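Local coordinates for protein probable fimbrial chaperone YadV (Escherichia coli K-12, PDB 5GHU) that probably acts as a periplasmic chaperone that helps fimbrial subunits fold and assemble into surface fibres, at residues L32-L37 against P57-I62; D83-F88 against F121-G126; D125-N130 against T157-S162. All blocks are in the same frame, centred on the assembly; numbering follows the deposited sequence.

Interaction 1 of 3, residues L32-L37 against P57-I62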
ATOM      1  N   LEU A  32      19.224  -3.256 -16.869  1.00 38.29           N
ATOM      2  CA  LEU A  32      17.989  -3.124 -17.643  1.00 37.81           C
ATOM      3  C   LEU A  32      16.870  -3.132 -16.636  1.00 42.07           C
ATOM      4  O   LEU A  32      16.853  -4.003 -15.780  1.00 39.62           O
ATOM      5  CB  LEU A  32      17.828  -4.273 -18.646  1.00 40.33           C
ATOM      6  CG  LEU A  32      19.042  -4.213 -19.559  1.00 49.03           C
ATOM      7  CD1 LEU A  32      19.086  -5.423 -20.503  1.00 54.01           C
ATOM      8  CD2 LEU A  32      19.023  -2.900 -20.316  1.00 54.08           C
ATOM      9  N   VAL A  33      15.952  -2.169 -16.722  1.00 34.89           N
ATOM     10  CA  VAL A  33      14.882  -2.066 -15.748  1.00 33.75           C
ATOM     11  C   VAL A  33      13.503  -1.953 -16.390  1.00 36.89           C
ATOM     12  O   VAL A  33      13.261  -1.089 -17.222  1.00 39.35           O
ATOM     13  CB  VAL A  33      15.124  -0.830 -14.863  1.00 32.64           C
ATOM     14  CG1 VAL A  33      14.031  -0.712 -13.764  1.00 36.86           C
ATOM     15  CG2 VAL A  33      16.537  -0.913 -14.281  1.00 34.78           C
ATOM     16  N   GLN A  34      12.588  -2.816 -15.978  1.00 35.03           N
ATOM     17  CA  GLN A  34      11.220  -2.787 -16.491  1.00 34.75           C
ATOM     18  C   GLN A  34      10.302  -2.214 -15.431  1.00 39.70           C
ATOM     19  O   GLN A  34      10.439  -2.569 -14.259  1.00 36.84           O
ATOM     20  CB  GLN A  34      10.723  -4.187 -16.850  1.00 33.41           C
ATOM     21  CG  GLN A  34      11.414  -4.788 -18.006  1.00 39.88           C
ATOM     22  CD  GLN A  34      10.716  -6.045 -18.427  1.00 51.64           C
ATOM     23  OE1 GLN A  34      11.200  -7.150 -18.187  1.00 60.17           O
ATOM     24  NE2 GLN A  34       9.594  -5.885 -19.097  1.00 57.42           N
ATOM     25  N   SER A  35       9.371  -1.371 -15.861  1.00 30.55           N
ATOM     26  CA  SER A  35       8.421  -0.707 -14.981  1.00 29.78           C
ATOM     27  C   SER A  35       7.030  -0.989 -15.521  1.00 29.66           C
ATOM     28  O   SER A  35       6.803  -0.830 -16.724  1.00 34.93           O
ATOM     29  CB  SER A  35       8.654   0.816 -14.936  1.00 34.57           C
ATOM     30  OG  SER A  35       9.983   1.113 -14.556  1.00 36.06           O
ATOM     31  N   TRP A  36       6.098  -1.366 -14.657  1.00 30.98           N
ATOM     32  CA  TRP A  36       4.723  -1.496 -15.101  1.00 30.51           C
ATOM     33  C   TRP A  36       3.749  -1.441 -13.948  1.00 32.11           C
ATOM     34  O   TRP A  36       4.134  -1.584 -12.768  1.00 28.99           O
ATOM     35  CB  TRP A  36       4.540  -2.810 -15.895  1.00 34.83           C
ATOM     36  CG  TRP A  36       4.498  -4.083 -15.026  1.00 32.74           C
ATOM     37  CD1 TRP A  36       3.382  -4.683 -14.504  1.00 33.91           C
ATOM     38  CD2 TRP A  36       5.614  -4.896 -14.608  1.00 31.22           C
ATOM     39  NE1 TRP A  36       3.731  -5.809 -13.775  1.00 34.20           N
ATOM     40  CE2 TRP A  36       5.090  -5.971 -13.844  1.00 32.37           C
ATOM     41  CE3 TRP A  36       6.995  -4.827 -14.812  1.00 33.51           C
ATOM     42  CZ2 TRP A  36       5.897  -6.930 -13.255  1.00 32.60           C
ATOM     43  CZ3 TRP A  36       7.797  -5.808 -14.250  1.00 36.47           C
ATOM     44  CH2 TRP A  36       7.235  -6.865 -13.489  1.00 33.84           C
ATOM     45  N   LEU A  37       2.471  -1.255 -14.292  1.00 28.70           N
ATOM     46  CA  LEU A  37       1.382  -1.311 -13.324  1.00 28.92           C
ATOM     47  C   LEU A  37       0.530  -2.557 -13.535  1.00 32.43           C
ATOM     48  O   LEU A  37       0.180  -2.923 -14.674  1.00 34.88           O
ATOM     49  CB  LEU A  37       0.503  -0.069 -13.437  1.00 28.03           C
ATOM     50  CG  LEU A  37       1.156   1.198 -12.868  1.00 30.83           C
ATOM     51  CD1 LEU A  37       0.648   2.452 -13.547  1.00 40.91           C
ATOM     52  CD2 LEU A  37       0.885   1.274 -11.415  1.00 27.75           C
ATOM     53  N   PRO A  57       9.234   5.261 -19.618  1.00 35.80           N
ATOM     54  CA  PRO A  57       9.474   4.141 -20.534  1.00 35.12           C
ATOM     55  C   PRO A  57       9.273   2.802 -19.814  1.00 35.83           C
ATOM     56  O   PRO A  57       9.669   2.634 -18.661  1.00 37.55           O
ATOM     57  CB  PRO A  57      10.937   4.355 -20.950  1.00 35.46           C
ATOM     58  CG  PRO A  57      11.548   5.055 -19.785  1.00 34.92           C
ATOM     59  CD  PRO A  57      10.488   5.923 -19.211  1.00 39.25           C
ATOM     60  N   PRO A  58       8.681   1.830 -20.504  1.00 39.47           N
ATOM     61  CA  PRO A  58       8.445   0.542 -19.860  1.00 32.98           C
ATOM     62  C   PRO A  58       9.736  -0.236 -19.644  1.00 38.25           C
ATOM     63  O   PRO A  58       9.802  -1.060 -18.731  1.00 38.06           O
ATOM     64  CB  PRO A  58       7.522  -0.168 -20.848  1.00 41.21           C
ATOM     65  CG  PRO A  58       7.851   0.446 -22.152  1.00 46.81           C
ATOM     66  CD  PRO A  58       8.113   1.886 -21.852  1.00 41.93           C
ATOM     67  N   VAL A  59      10.741   0.014 -20.485  1.00 37.79           N
ATOM     68  CA  VAL A  59      12.053  -0.565 -20.291  1.00 37.32           C
ATOM     69  C   VAL A  59      13.103   0.513 -20.429  1.00 39.10           C
ATOM     70  O   VAL A  59      13.064   1.329 -21.350  1.00 43.98           O
ATOM     71  CB  VAL A  59      12.359  -1.692 -21.295  1.00 41.68           C
ATOM     72  CG1 VAL A  59      13.753  -2.196 -21.042  1.00 40.86           C
ATOM     73  CG2 VAL A  59      11.355  -2.803 -21.152  1.00 45.74           C
ATOM     74  N   SER A  60      14.023   0.567 -19.477  1.00 43.95           N
ATOM     75  CA  SER A  60      15.128   1.493 -19.616  1.00 41.42           C
ATOM     76  C   SER A  60      16.434   0.879 -19.154  1.00 47.08           C
ATOM     77  O   SER A  60      16.446  -0.096 -18.400  1.00 44.22           O
ATOM     78  CB  SER A  60      14.843   2.791 -18.845  1.00 45.89           C
ATOM     79  OG  SER A  60      14.194   2.545 -17.631  1.00 43.51           O
ATOM     80  N   ARG A  61      17.539   1.427 -19.669  1.00 45.16           N
ATOM     81  CA  ARG A  61      18.861   1.126 -19.159  1.00 38.55           C
ATOM     82  C   ARG A  61      19.265   2.239 -18.196  1.00 45.31           C
ATOM     83  O   ARG A  61      19.364   3.395 -18.604  1.00 48.82           O
ATOM     84  CB  ARG A  61      19.881   1.005 -20.307  1.00 44.40           C
ATOM     85  CG  ARG A  61      21.277   0.648 -19.863  1.00 61.10           C
ATOM     86  CD  ARG A  61      22.144   0.132 -21.030  1.00 78.48           C
ATOM     87  NE  ARG A  61      21.900   0.835 -22.292  1.00 90.42           N
ATOM     88  CZ  ARG A  61      21.243   0.313 -23.330  1.00100.00           C
ATOM     89  NH1 ARG A  61      20.762  -0.923 -23.262  1.00100.72           N
ATOM     90  NH2 ARG A  61      21.068   1.022 -24.440  1.00104.36           N
ATOM     91  N   ILE A  62      19.504   1.883 -16.937  1.00 41.60           N
ATOM     92  CA  ILE A  62      19.899   2.843 -15.906  1.00 36.18           C
ATOM     93  C   ILE A  62      21.330   2.556 -15.480  1.00 40.40           C
ATOM     94  O   ILE A  62      21.611   1.499 -14.903  1.00 44.18           O
ATOM     95  CB  ILE A  62      19.002   2.773 -14.689  1.00 38.67           C
ATOM     96  CG1 ILE A  62      17.523   2.775 -15.095  1.00 34.72           C
ATOM     97  CG2 ILE A  62      19.326   3.972 -13.771  1.00 38.36           C
ATOM     98  CD1 ILE A  62      16.509   2.726 -13.903  1.00 33.87           C
TER
HETATM   99  O   HOH W   1      11.609   1.278 -16.875  1.00 35.68           O
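Val-33 and Ser-60 face each other as an antiparallel hydrogen-bonded pair, and their backbones satisfy each other both ways: Val-33 N gives to Ser-60 O at 2.7 Å, and Ser-60 N gives back to Val-33 O at 2.9 Å. Two residues along, Ser-35 N donates to Pro-58 O, also at 2.9 Å, just where the strand 59-62 gives way to loop. On the face that carries Val-33, Ser-35 and Ser-60 one water joins four polar groups. It donates to Val-33 O (2.9 Å) and to Pro-57 O, and accepts from the hydroxyls of Ser-35 and Ser-60, so Val-33 O takes two donors. Ser-60 OG reaches it from the crowded position between its own N and carbonyl carbon (chi1 38°). Farther along this face the contact turns greasy: Val-33 CG2 meets Ile-62 CD1 at 3.7 Å, with Leu-23 of strand 19-25 against both side chains. On the other face Gln-34 CG packs alongside Val-59 CG2 at 3.7 Å. These are neighbouring strands in the immunoglobulin-like N-terminal domain of a PapD-type chaperone. Two backbone carbonyls and two serine hydroxyls meet at one water beside the Val-33/Ile-62 contact, so these polar groups are satisfied by neutral partners.

Interaction 2 of 3, residues D83-F88 against F121-G126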
ATOM      1  N   ASP A  83     -16.337   6.882  -6.629  1.00 23.29           N
ATOM      2  CA  ASP A  83     -16.768   7.103  -5.260  1.00 21.58           C
ATOM      3  C   ASP A  83     -15.843   6.503  -4.220  1.00 21.80           C
ATOM      4  O   ASP A  83     -16.187   6.503  -3.055  1.00 21.42           O
ATOM      5  CB  ASP A  83     -18.154   6.482  -5.029  1.00 23.32           C
ATOM      6  CG  ASP A  83     -18.166   4.996  -5.217  1.00 25.09           C
ATOM      7  OD1 ASP A  83     -17.195   4.358  -5.716  1.00 24.17           O
ATOM      8  OD2 ASP A  83     -19.220   4.397  -4.857  1.00 28.82           O
ATOM      9  N   ARG A  84     -14.664   6.083  -4.654  1.00 18.40           N
ATOM     10  CA  ARG A  84     -13.720   5.453  -3.710  1.00 17.20           C
ATOM     11  C   ARG A  84     -12.407   5.317  -4.387  1.00 18.06           C
ATOM     12  O   ARG A  84     -12.329   5.368  -5.604  1.00 19.54           O
ATOM     13  CB  ARG A  84     -14.253   4.059  -3.296  1.00 18.29           C
ATOM     14  CG  ARG A  84     -14.212   3.021  -4.433  1.00 19.74           C
ATOM     15  CD  ARG A  84     -15.064   1.800  -4.032  1.00 22.53           C
ATOM     16  NE  ARG A  84     -16.479   2.136  -4.076  1.00 23.10           N
ATOM     17  CZ  ARG A  84     -17.437   1.389  -3.527  1.00 26.88           C
ATOM     18  NH1 ARG A  84     -17.109   0.263  -2.880  1.00 24.56           N
ATOM     19  NH2 ARG A  84     -18.712   1.764  -3.618  1.00 26.39           N
ATOM     20  N   GLU A  85     -11.358   5.144  -3.602  1.00 18.32           N
ATOM     21  CA  GLU A  85     -10.034   4.843  -4.149  1.00 15.93           C
ATOM     22  C   GLU A  85      -9.997   3.457  -4.776  1.00 17.82           C
ATOM     23  O   GLU A  85     -10.780   2.528  -4.430  1.00 21.01           O
ATOM     24  CB  GLU A  85      -8.997   4.856  -3.029  1.00 17.39           C
ATOM     25  CG  GLU A  85      -8.710   6.279  -2.501  1.00 17.30           C
ATOM     26  CD  GLU A  85      -7.529   6.236  -1.536  1.00 19.30           C
ATOM     27  OE1 GLU A  85      -7.318   5.255  -0.741  1.00 18.38           O
ATOM     28  OE2 GLU A  85      -6.770   7.225  -1.584  1.00 20.87           O
ATOM     29  N   SER A  86      -9.075   3.334  -5.743  1.00 20.11           N
ATOM     30  CA  SER A  86      -8.717   2.016  -6.333  1.00 19.49           C
ATOM     31  C   SER A  86      -7.230   1.815  -6.145  1.00 23.94           C
ATOM     32  O   SER A  86      -6.463   2.741  -6.281  1.00 24.31           O
ATOM     33  CB  SER A  86      -9.034   1.963  -7.837  1.00 22.05           C
ATOM     34  OG  SER A  86     -10.418   1.957  -8.057  1.00 23.48           O
ATOM     35  N   VAL A  87      -6.786   0.601  -5.880  1.00 18.47           N
ATOM     36  CA  VAL A  87      -5.380   0.360  -5.659  1.00 19.99           C
ATOM     37  C   VAL A  87      -4.802  -0.528  -6.769  1.00 21.09           C
ATOM     38  O   VAL A  87      -5.449  -1.472  -7.301  1.00 23.62           O
ATOM     39  CB  VAL A  87      -5.099  -0.302  -4.262  1.00 20.24           C
ATOM     40  CG1 VAL A  87      -5.627  -1.779  -4.204  1.00 20.75           C
ATOM     41  CG2 VAL A  87      -3.606  -0.223  -3.907  1.00 22.78           C
ATOM     42  N   PHE A  88      -3.558  -0.179  -7.109  1.00 22.69           N
ATOM     43  CA  PHE A  88      -2.754  -0.914  -8.096  1.00 25.30           C
ATOM     44  C   PHE A  88      -1.362  -1.098  -7.574  1.00 24.16           C
ATOM     45  O   PHE A  88      -0.984  -0.527  -6.533  1.00 22.62           O
ATOM     46  CB  PHE A  88      -2.747  -0.176  -9.460  1.00 21.60           C
ATOM     47  CG  PHE A  88      -4.115   0.030  -9.988  1.00 24.37           C
ATOM     48  CD1 PHE A  88      -4.874   1.130  -9.604  1.00 25.41           C
ATOM     49  CD2 PHE A  88      -4.674  -0.898 -10.836  1.00 30.40           C
ATOM     50  CE1 PHE A  88      -6.165   1.263 -10.067  1.00 28.58           C
ATOM     51  CE2 PHE A  88      -5.990  -0.743 -11.286  1.00 35.59           C
ATOM     52  CZ  PHE A  88      -6.707   0.369 -10.879  1.00 33.52           C
ATOM     53  N   PHE A 121      -2.269   4.390  -5.332  1.00 18.23           N
ATOM     54  CA  PHE A 121      -3.673   4.605  -4.997  1.00 16.96           C
ATOM     55  C   PHE A 121      -4.240   5.606  -5.953  1.00 21.17           C
ATOM     56  O   PHE A 121      -3.774   6.776  -5.976  1.00 20.59           O
ATOM     57  CB  PHE A 121      -3.839   5.120  -3.541  1.00 20.94           C
ATOM     58  CG  PHE A 121      -3.336   4.146  -2.507  1.00 18.21           C
ATOM     59  CD1 PHE A 121      -4.139   3.133  -2.088  1.00 18.97           C
ATOM     60  CD2 PHE A 121      -2.044   4.250  -1.964  1.00 20.03           C
ATOM     61  CE1 PHE A 121      -3.698   2.213  -1.107  1.00 20.34           C
ATOM     62  CE2 PHE A 121      -1.571   3.275  -1.010  1.00 22.61           C
ATOM     63  CZ  PHE A 121      -2.406   2.286  -0.576  1.00 21.03           C
ATOM     64  N   TYR A 122      -5.223   5.164  -6.731  1.00 17.82           N
ATOM     65  CA  TYR A 122      -5.957   6.068  -7.621  1.00 17.13           C
ATOM     66  C   TYR A 122      -7.074   6.727  -6.809  1.00 20.04           C
ATOM     67  O   TYR A 122      -7.945   6.031  -6.249  1.00 20.03           O
ATOM     68  CB  TYR A 122      -6.514   5.284  -8.822  1.00 19.61           C
ATOM     69  CG  TYR A 122      -7.218   6.218  -9.783  1.00 20.59           C
ATOM     70  CD1 TYR A 122      -6.499   6.929 -10.725  1.00 23.58           C
ATOM     71  CD2 TYR A 122      -8.601   6.331  -9.757  1.00 22.19           C
ATOM     72  CE1 TYR A 122      -7.169   7.754 -11.645  1.00 24.21           C
ATOM     73  CE2 TYR A 122      -9.273   7.118 -10.686  1.00 22.96           C
ATOM     74  CZ  TYR A 122      -8.550   7.836 -11.593  1.00 25.39           C
ATOM     75  OH  TYR A 122      -9.231   8.639 -12.520  1.00 29.33           O
ATOM     76  N   ARG A 123      -7.037   8.083  -6.706  1.00 18.33           N
ATOM     77  CA  ARG A 123      -7.918   8.802  -5.805  1.00 17.50           C
ATOM     78  C   ARG A 123      -8.785   9.770  -6.619  1.00 18.20           C
ATOM     79  O   ARG A 123      -8.320  10.827  -7.045  1.00 19.44           O
ATOM     80  CB  ARG A 123      -7.110   9.576  -4.760  1.00 17.53           C
ATOM     81  CG  ARG A 123      -8.012  10.265  -3.745  1.00 18.59           C
ATOM     82  CD  ARG A 123      -7.175  11.012  -2.695  1.00 17.77           C
ATOM     83  NE  ARG A 123      -6.533   9.941  -1.908  1.00 16.61           N
ATOM     84  CZ  ARG A 123      -5.423  10.146  -1.214  1.00 18.12           C
ATOM     85  NH1 ARG A 123      -4.890  11.375  -1.130  1.00 18.76           N
ATOM     86  NH2 ARG A 123      -4.845   9.129  -0.576  1.00 16.47           N
ATOM     87  N   PRO A 124     -10.054   9.406  -6.844  1.00 18.56           N
ATOM     88  CA  PRO A 124     -10.967  10.386  -7.457  1.00 19.89           C
ATOM     89  C   PRO A 124     -11.025  11.655  -6.622  1.00 18.72           C
ATOM     90  O   PRO A 124     -11.024  11.597  -5.394  1.00 20.78           O
ATOM     91  CB  PRO A 124     -12.325   9.663  -7.453  1.00 24.01           C
ATOM     92  CG  PRO A 124     -11.945   8.151  -7.404  1.00 22.15           C
ATOM     93  CD  PRO A 124     -10.706   8.115  -6.518  1.00 20.40           C
ATOM     94  N   ASP A 125     -11.106  12.788  -7.300  1.00 21.97           N
ATOM     95  CA  ASP A 125     -11.257  14.056  -6.594  1.00 23.06           C
ATOM     96  C   ASP A 125     -12.618  14.090  -5.901  1.00 21.73           C
ATOM     97  O   ASP A 125     -13.594  13.514  -6.417  1.00 23.75           O
ATOM     98  CB  ASP A 125     -11.236  15.207  -7.595  1.00 22.86           C
ATOM     99  CG  ASP A 125      -9.859  15.538  -8.145  1.00 22.25           C
ATOM    100  OD1 ASP A 125      -8.889  14.815  -7.969  1.00 25.99           O
ATOM    101  OD2 ASP A 125      -9.725  16.597  -8.731  1.00 23.46           O
ATOM    102  N   GLY A 126     -12.693  14.830  -4.797  1.00 21.02           N
ATOM    103  CA  GLY A 126     -13.946  15.107  -4.140  1.00 23.19           C
ATOM    104  C   GLY A 126     -14.478  14.058  -3.183  1.00 22.12           C
ATOM    105  O   GLY A 126     -15.653  14.155  -2.811  1.00 24.84           O
TER
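This contact is the end of an antiparallel strand pair in the N-terminal domain, 86-88 against 121-123, at the point where the chain turns toward the second domain of the PapD-like chaperone. Ser-86 and Tyr-122 form the hydrogen-bonded pair: Tyr-122 N donates to Ser-86 O at 2.8 Å and Ser-86 N to Tyr-122 O at 3.0 Å. Glu-85, just before its strand, meets Arg-123 at the end of the other, and the two side chains extend in the same direction. Arg-123 NE (2.7 Å) and Arg-123 NH2 (2.9 Å) both donate to Glu-85 OE2, a side-on grip on one oxygen, with the carboxylate and guanidinium planes only 16° apart. NE comes from the anti side of OE2, NH2 nearly along its C-O axis. After an extended start the arginine chain bends at chi3 (-69°), which places NE where OE2 lies in the guanidinium plane. The other oxygen, Glu-85 OE1, accepts from Tyr-160 N, while Arg-123 NH2 also pairs with Asp-211. On the opposite face from Ser-86 and Tyr-122, Val-87 CG2 packs on Phe-121 CE1 at 3.7 Å, and past the strand end Pro-124 CD rests on Arg-84 O at 3.3 Å. An alanine in place of Arg-123 would probably leave Glu-85 OE2 without its two donors and Asp-211 without this salt-bridge partner. The carboxylate thus links Arg-123 of the first domain to the backbone of Tyr-160 in the second, OE2 accepting two N-H bonds from the positively charged arginine, an arrangement likely to favour the ionised acid.

Interaction 3 of 3, residues D125-N130 against T157-S162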
ATOM      1  N   ASP A 125     -11.106  12.788  -7.300  1.00 21.97           N
ATOM      2  CA  ASP A 125     -11.257  14.056  -6.594  1.00 23.06           C
ATOM      3  C   ASP A 125     -12.618  14.090  -5.901  1.00 21.73           C
ATOM      4  O   ASP A 125     -13.594  13.514  -6.417  1.00 23.75           O
ATOM      5  CB  ASP A 125     -11.236  15.207  -7.595  1.00 22.86           C
ATOM      6  CG  ASP A 125      -9.859  15.538  -8.145  1.00 22.25           C
ATOM      7  OD1 ASP A 125      -8.889  14.815  -7.969  1.00 25.99           O
ATOM      8  OD2 ASP A 125      -9.725  16.597  -8.731  1.00 23.46           O
ATOM      9  N   GLY A 126     -12.693  14.830  -4.797  1.00 21.02           N
ATOM     10  CA  GLY A 126     -13.946  15.107  -4.140  1.00 23.19           C
ATOM     11  C   GLY A 126     -14.478  14.058  -3.183  1.00 22.12           C
ATOM     12  O   GLY A 126     -15.653  14.155  -2.811  1.00 24.84           O
ATOM     13  N   LEU A 127     -13.640  13.141  -2.758  1.00 20.79           N
ATOM     14  CA  LEU A 127     -14.118  12.169  -1.774  1.00 19.90           C
ATOM     15  C   LEU A 127     -14.346  12.816  -0.414  1.00 22.95           C
ATOM     16  O   LEU A 127     -13.652  13.779  -0.032  1.00 23.34           O
ATOM     17  CB  LEU A 127     -13.137  11.035  -1.627  1.00 19.70           C
ATOM     18  CG  LEU A 127     -12.896  10.212  -2.919  1.00 22.66           C
ATOM     19  CD1 LEU A 127     -11.832   9.180  -2.635  1.00 24.39           C
ATOM     20  CD2 LEU A 127     -14.177   9.505  -3.329  1.00 24.16           C
ATOM     21  N   LYS A 128     -15.354  12.303   0.296  1.00 22.49           N
ATOM     22  CA  LYS A 128     -15.671  12.797   1.621  1.00 23.12           C
ATOM     23  C   LYS A 128     -14.510  12.554   2.582  1.00 20.84           C
ATOM     24  O   LYS A 128     -13.927  11.478   2.597  1.00 23.44           O
ATOM     25  CB  LYS A 128     -16.916  12.046   2.133  1.00 26.22           C
ATOM     26  CG  LYS A 128     -17.335  12.448   3.525  1.00 39.54           C
ATOM     27  CD  LYS A 128     -18.428  11.512   4.031  1.00 50.72           C
ATOM     28  CE  LYS A 128     -18.906  11.943   5.419  1.00 62.23           C
ATOM     29  NZ  LYS A 128     -17.803  11.911   6.417  1.00 70.06           N
ATOM     30  N   GLY A 129     -14.203  13.559   3.390  1.00 23.92           N
ATOM     31  CA  GLY A 129     -13.223  13.312   4.431  1.00 22.64           C
ATOM     32  C   GLY A 129     -11.805  13.356   3.888  1.00 22.69           C
ATOM     33  O   GLY A 129     -11.537  13.643   2.713  1.00 23.08           O
ATOM     34  N   ASN A 130     -10.874  13.033   4.772  1.00 20.22           N
ATOM     35  CA  ASN A 130      -9.470  13.064   4.429  1.00 20.65           C
ATOM     36  C   ASN A 130      -8.838  11.706   4.641  1.00 20.35           C
ATOM     37  O   ASN A 130      -9.129  11.043   5.637  1.00 20.15           O
ATOM     38  CB  ASN A 130      -8.749  14.067   5.313  1.00 20.71           C
ATOM     39  CG  ASN A 130      -9.318  15.459   5.128  1.00 22.70           C
ATOM     40  OD1 ASN A 130      -9.428  15.969   3.995  1.00 22.48           O
ATOM     41  ND2 ASN A 130      -9.813  16.027   6.222  1.00 24.58           N
ATOM     42  N   THR A 157     -15.121   4.362   5.113  1.00 17.14           N
ATOM     43  CA  THR A 157     -14.651   5.538   4.324  1.00 15.84           C
ATOM     44  C   THR A 157     -14.395   5.135   2.856  1.00 17.02           C
ATOM     45  O   THR A 157     -14.208   3.929   2.522  1.00 17.03           O
ATOM     46  CB  THR A 157     -13.334   6.159   4.862  1.00 16.10           C
ATOM     47  OG1 THR A 157     -12.216   5.374   4.444  1.00 16.95           O
ATOM     48  CG2 THR A 157     -13.343   6.251   6.380  1.00 17.16           C
ATOM     49  N   PRO A 158     -14.211   6.133   1.995  1.00 17.65           N
ATOM     50  CA  PRO A 158     -13.791   5.839   0.598  1.00 16.63           C
ATOM     51  C   PRO A 158     -12.314   5.669   0.360  1.00 19.26           C
ATOM     52  O   PRO A 158     -11.894   5.581  -0.785  1.00 17.50           O
ATOM     53  CB  PRO A 158     -14.292   7.077  -0.184  1.00 16.91           C
ATOM     54  CG  PRO A 158     -14.239   8.205   0.895  1.00 20.50           C
ATOM     55  CD  PRO A 158     -14.683   7.523   2.197  1.00 18.16           C
ATOM     56  N   TYR A 159     -11.529   5.560   1.439  1.00 17.21           N
ATOM     57  CA  TYR A 159     -10.082   5.438   1.356  1.00 17.11           C
ATOM     58  C   TYR A 159      -9.580   4.089   1.844  1.00 17.21           C
ATOM     59  O   TYR A 159     -10.138   3.518   2.796  1.00 17.58           O
ATOM     60  CB  TYR A 159      -9.392   6.516   2.229  1.00 16.48           C
ATOM     61  CG  TYR A 159      -9.803   7.920   1.875  1.00 16.35           C
ATOM     62  CD1 TYR A 159      -9.287   8.500   0.714  1.00 19.22           C
ATOM     63  CD2 TYR A 159     -10.680   8.649   2.691  1.00 17.11           C
ATOM     64  CE1 TYR A 159      -9.639   9.829   0.372  1.00 23.58           C
ATOM     65  CE2 TYR A 159     -11.015  10.011   2.370  1.00 18.27           C
ATOM     66  CZ  TYR A 159     -10.475  10.554   1.207  1.00 24.05           C
ATOM     67  OH  TYR A 159     -10.789  11.853   0.784  1.00 22.92           O
ATOM     68  N   TYR A 160      -8.553   3.588   1.185  1.00 14.41           N
ATOM     69  CA  TYR A 160      -7.806   2.483   1.793  1.00 16.15           C
ATOM     70  C   TYR A 160      -7.188   2.933   3.098  1.00 17.93           C
ATOM     71  O   TYR A 160      -6.749   4.105   3.252  1.00 17.79           O
ATOM     72  CB  TYR A 160      -6.662   1.978   0.872  1.00 17.17           C
ATOM     73  CG  TYR A 160      -7.169   1.258  -0.326  1.00 15.52           C
ATOM     74  CD1 TYR A 160      -7.624   1.936  -1.455  1.00 16.83           C
ATOM     75  CD2 TYR A 160      -7.292  -0.101  -0.291  1.00 16.76           C
ATOM     76  CE1 TYR A 160      -8.134   1.244  -2.545  1.00 20.81           C
ATOM     77  CE2 TYR A 160      -7.827  -0.812  -1.420  1.00 18.75           C
ATOM     78  CZ  TYR A 160      -8.222  -0.096  -2.520  1.00 20.36           C
ATOM     79  OH  TYR A 160      -8.765  -0.796  -3.589  1.00 22.61           O
ATOM     80  N   VAL A 161      -7.073   1.961   4.014  1.00 16.88           N
ATOM     81  CA  VAL A 161      -6.174   2.128   5.169  1.00 17.06           C
ATOM     82  C   VAL A 161      -5.127   1.038   5.140  1.00 16.60           C
ATOM     83  O   VAL A 161      -5.436  -0.149   4.977  1.00 17.98           O
ATOM     84  CB  VAL A 161      -6.912   2.101   6.528  1.00 15.40           C
ATOM     85  CG1 VAL A 161      -5.889   2.178   7.704  1.00 17.84           C
ATOM     86  CG2 VAL A 161      -7.886   3.301   6.635  1.00 17.66           C
ATOM     87  N   SER A 162      -3.850   1.469   5.278  1.00 16.90           N
ATOM     88  CA  SER A 162      -2.685   0.560   5.242  1.00 17.08           C
ATOM     89  C   SER A 162      -1.963   0.691   6.576  1.00 18.22           C
ATOM     90  O   SER A 162      -1.948   1.786   7.143  1.00 20.27           O
ATOM     91  CB  SER A 162      -1.707   0.980   4.137  1.00 21.27           C
ATOM     92  OG  SER A 162      -2.313   0.872   2.821  1.00 26.45           O
TER
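The polar link is a single bond: the hydroxyl of Tyr-159 donates to Gly-129 O at 2.7 Å, coming from above the carbonyl plane, 52° out of it. The carbonyl oxygen itself lies at the edge of the tyrosine ring, near its plane. Within 157-162, Tyr-159 N donates to Thr-157 OG1 at 3.1 Å, an ST turn that shapes the backbone leading into the ring.

The two segments are loops of a chaperone built from two immunoglobulin-like domains: 125-130 is the loop after strand 114-123, leading on to helix 134-137, while 157-162 lies between strands 150-155 and 163-170 of the second domain. They meet at the interface between the domains.

The apolar contacts are carried by Leu-127, Pro-158 and the tyrosine ring. The Leu-127 side chain runs antiparallel to those of both Pro-158 and Tyr-159, its CB 3.9 Å from Pro-158 CG and its CD1 3.8 Å from Tyr-159 CE1. Pro-158 CG also stands over one face of its neighbour's ring, offset toward the rim.

Backbone atoms close in on the ring as well. Lys-128 O comes to 3.3 Å from Tyr-159 CE2, and Asn-130 C to 3.6 Å from the same carbon, while the Asn-130 amide turns to Glu-133.

Overall arrangement
Following the chain from the N terminus, interaction 1 comes first, closing the loop between strands 31-38 and 53-62. Interaction 2 opens only after that, bringing the start of strand 86-95 against the end of strand 114-123. Both belong to one sheet, in which 31-38 and 86-95 are neighbours, yet their centres lie about 25 Å apart. Interaction 3 begins on Asp-125 and Gly-126, where interaction 2 ends, and returns from the second domain at 157-162, so the three contacts run in series. Interactions 2 and 3 also touch in space, Glu-85 meeting Pro-158 and Tyr-160. Together they join the domains, whereas interaction 1 stays within the first.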